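IroE-like serine hydrolase (Shewanella oneidensis, PDB 3GFF) probably hydrolyses ester bonds, as a putative serine esterase with an alpha/beta-hydrolase fold. Local coordinates at residues Glu185-Gly190 and Thr228-Lys233. Sequence-based numbering, arbitrary orientation.
Sequences ERVVKG and TKLAPK
Val187 meets Leu230 and Pro232, and Val188 adds to the contact with Leu230, in an apolar contact between the C-terminal ends of helices 178-189 and 215-230, near the edge of the fold where strand 235-241 closes the main sheet. Val187 CG1 and Leu230 CD2 are modelled 3.2 Å apart, shorter than van der Waals contact, and the exact placing of this leucine methyl is doubtful. The two side chains cross at about a right angle. CG1 stands anti to the backbone N of Val187 (chi1 163°), on the side of the leucine. Val188 CG2 approaches the same CD2 from the next turn position. Phe223 and Leu227 of helix 215-230 also touch Val187 and extend the apolar surface.

Pro232 fits against the C-terminal end of helix 178-189. Its CB lies 3.7 Å from Val187 O and 4.0 Å from Gly190 CA. Gly190 leaves the helix with positive phi (47°), a conformation that favours glycine. Arg186 fixes the same turn from its own segment: NH1 donates to Gly190 O at 2.8 Å, nearly straight (172°), in the guanidinium plane and onto a carbonyl lone pair. Its NE forms a salt bridge with Asp158, and the guanidinium makes a cation-pi contact with Phe192, which also touches Pro232.

Ala231, just after helix 215-230, also has positive phi. Helix 178-189 is followed by strand 195-201 and helix 215-230 by strand 235-241, parallel neighbours in the main sheet. Neighbouring helices that each lead into adjacent parallel strands are common to alpha/beta folds; here they fit the alpha/beta-hydrolase fold of this esterase family.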
ATOM      1  N   GLU A 185      22.916   6.170 -24.087  1.00 26.54           N
ATOM      2  CA  GLU A 185      23.239   7.205 -25.057  1.00 26.34           C
ATOM      3  C   GLU A 185      22.374   8.451 -24.809  1.00 25.66           C
ATOM      4  O   GLU A 185      22.857   9.576 -24.867  1.00 24.23           O
ATOM      5  CB  GLU A 185      23.041   6.680 -26.474  1.00 27.83           C
ATOM      6  CG  GLU A 185      24.101   5.671 -26.835  1.00 29.58           C
ATOM      7  CD  GLU A 185      24.060   5.143 -28.261  1.00 30.80           C
ATOM      8  OE1 GLU A 185      23.175   5.528 -29.083  1.00 31.68           O
ATOM      9  OE2 GLU A 185      24.972   4.328 -28.545  1.00 31.44           O
ATOM     10  N   ARG A 186      21.108   8.241 -24.483  1.00 26.52           N
ATOM     11  CA  ARG A 186      20.209   9.356 -24.216  1.00 26.66           C
ATOM     12  C   ARG A 186      20.607  10.127 -22.955  1.00 26.32           C
ATOM     13  O   ARG A 186      20.547  11.351 -22.948  1.00 27.03           O
ATOM     14  CB  ARG A 186      18.771   8.870 -24.102  1.00 26.55           C
ATOM     15  CG  ARG A 186      17.771   9.989 -23.844  1.00 26.53           C
ATOM     16  CD  ARG A 186      17.658  10.930 -24.980  1.00 25.82           C
ATOM     17  NE  ARG A 186      16.868  12.134 -24.669  1.00 26.18           N
ATOM     18  CZ  ARG A 186      17.370  13.263 -24.174  1.00 25.76           C
ATOM     19  NH1 ARG A 186      18.658  13.330 -23.901  1.00 26.73           N
ATOM     20  NH2 ARG A 186      16.594  14.336 -23.954  1.00 24.35           N
ATOM     21  N   VAL A 187      20.976   9.394 -21.903  1.00 26.47           N
ATOM     22  CA  VAL A 187      21.451   9.944 -20.604  1.00 26.30           C
ATOM     23  C   VAL A 187      22.688  10.857 -20.794  1.00 26.34           C
ATOM     24  O   VAL A 187      22.673  12.030 -20.401  1.00 25.85           O
ATOM     25  CB  VAL A 187      21.735   8.765 -19.610  1.00 26.99           C
ATOM     26  CG1 VAL A 187      22.590   9.183 -18.421  1.00 27.22           C
ATOM     27  CG2 VAL A 187      20.446   8.148 -19.152  1.00 26.56           C
ATOM     28  N   VAL A 188      23.730  10.335 -21.435  1.00 25.52           N
ATOM     29  CA  VAL A 188      24.939  11.125 -21.770  1.00 26.00           C
ATOM     30  C   VAL A 188      24.618  12.416 -22.554  1.00 26.67           C
ATOM     31  O   VAL A 188      25.190  13.483 -22.291  1.00 25.92           O
ATOM     32  CB  VAL A 188      25.945  10.302 -22.605  1.00 26.06           C
ATOM     33  CG1 VAL A 188      27.044  11.213 -23.253  1.00 25.17           C
ATOM     34  CG2 VAL A 188      26.571   9.208 -21.750  1.00 25.39           C
ATOM     35  N   LYS A 189      23.707  12.294 -23.518  1.00 26.75           N
ATOM     36  CA  LYS A 189      23.239  13.420 -24.324  1.00 26.68           C
ATOM     37  C   LYS A 189      22.467  14.400 -23.417  1.00 26.08           C
ATOM     38  O   LYS A 189      22.466  15.576 -23.648  1.00 25.94           O
ATOM     39  CB  LYS A 189      22.379  12.888 -25.477  1.00 27.34           C
ATOM     40  CG  LYS A 189      21.674  13.927 -26.322  1.00 28.83           C
ATOM     41  CD  LYS A 189      21.011  13.236 -27.517  1.00 30.51           C
ATOM     42  CE  LYS A 189      20.543  14.235 -28.574  1.00 32.07           C
ATOM     43  NZ  LYS A 189      20.660  13.631 -29.960  1.00 32.74           N
ATOM     44  N   GLY A 190      21.793  13.881 -22.396  1.00 26.02           N
ATOM     45  CA  GLY A 190      21.142  14.700 -21.376  1.00 25.61           C
ATOM     46  C   GLY A 190      20.290  15.861 -21.831  1.00 25.13           C
ATOM     47  O   GLY A 190      19.515  15.728 -22.768  1.00 24.05           O
ATOM     48  N   THR A 228      22.930   8.706 -11.558  1.00 28.05           N
ATOM     49  CA  THR A 228      23.348   9.483 -10.398  1.00 27.99           C
ATOM     50  C   THR A 228      24.689  10.149 -10.644  1.00 29.26           C
ATOM     51  O   THR A 228      24.823  11.359 -10.444  1.00 29.99           O
ATOM     52  CB  THR A 228      23.451   8.581  -9.116  1.00 28.56           C
ATOM     53  OG1 THR A 228      22.166   8.009  -8.830  1.00 27.84           O
ATOM     54  CG2 THR A 228      23.949   9.396  -7.901  1.00 26.94           C
ATOM     55  N   LYS A 229      25.659   9.356 -11.104  1.00 29.33           N
ATOM     56  CA  LYS A 229      26.995   9.827 -11.371  1.00 29.92           C
ATOM     57  C   LYS A 229      27.011  10.864 -12.511  1.00 30.47           C
ATOM     58  O   LYS A 229      27.644  11.921 -12.375  1.00 29.15           O
ATOM     59  CB  LYS A 229      27.927   8.659 -11.731  1.00 31.81           C
ATOM     60  CG  LYS A 229      29.400   9.011 -11.521  1.00 33.87           C
ATOM     61  CD  LYS A 229      30.383   8.150 -12.311  1.00 35.30           C
ATOM     62  CE  LYS A 229      30.418   8.568 -13.786  1.00 35.86           C
ATOM     63  NZ  LYS A 229      31.466   7.832 -14.546  1.00 36.69           N
ATOM     64  N   LEU A 230      26.336  10.538 -13.626  1.00 30.33           N
ATOM     65  CA  LEU A 230      26.237  11.424 -14.810  1.00 30.03           C
ATOM     66  C   LEU A 230      25.432  12.685 -14.551  1.00 28.57           C
ATOM     67  O   LEU A 230      25.750  13.732 -15.127  1.00 27.71           O
ATOM     68  CB  LEU A 230      25.656  10.713 -16.034  1.00 30.60           C
ATOM     69  CG  LEU A 230      26.641  10.006 -16.962  1.00 31.82           C
ATOM     70  CD1 LEU A 230      27.740   9.145 -16.262  1.00 32.03           C
ATOM     71  CD2 LEU A 230      25.796   9.185 -17.939  1.00 32.33           C
ATOM     72  N   ALA A 231      24.407  12.584 -13.701  1.00 26.14           N
ATOM     73  CA  ALA A 231      23.580  13.738 -13.326  1.00 25.56           C
ATOM     74  C   ALA A 231      23.175  14.604 -14.524  1.00 25.87           C
ATOM     75  O   ALA A 231      23.463  15.799 -14.526  1.00 26.20           O
ATOM     76  CB  ALA A 231      24.339  14.604 -12.296  1.00 25.61           C
ATOM     77  N   PRO A 232      22.481  14.024 -15.529  1.00 25.27           N
ATOM     78  CA  PRO A 232      22.122  14.824 -16.694  1.00 24.68           C
ATOM     79  C   PRO A 232      21.366  16.080 -16.304  1.00 24.28           C
ATOM     80  O   PRO A 232      20.576  16.056 -15.362  1.00 25.13           O
ATOM     81  CB  PRO A 232      21.212  13.877 -17.509  1.00 25.38           C
ATOM     82  CG  PRO A 232      20.827  12.803 -16.600  1.00 25.29           C
ATOM     83  CD  PRO A 232      21.938  12.649 -15.630  1.00 25.93           C
ATOM     84  N   LYS A 233      21.625  17.168 -17.011  1.00 23.38           N
ATOM     85  CA  LYS A 233      20.922  18.438 -16.787  1.00 24.38           C
ATOM     86  C   LYS A 233      19.439  18.290 -17.153  1.00 23.88           C
ATOM     87  O   LYS A 233      19.088  17.522 -18.041  1.00 23.69           O
ATOM     88  CB  LYS A 233      21.572  19.591 -17.602  1.00 24.73           C
ATOM     89  CG  LYS A 233      23.049  19.955 -17.235  1.00 25.37           C
ATOM     90  CD  LYS A 233      23.192  20.225 -15.733  1.00 25.64           C
ATOM     91  CE  LYS A 233      24.368  21.113 -15.356  1.00 26.00           C
ATOM     92  NZ  LYS A 233      24.050  22.632 -15.349  1.00 25.27           N
TER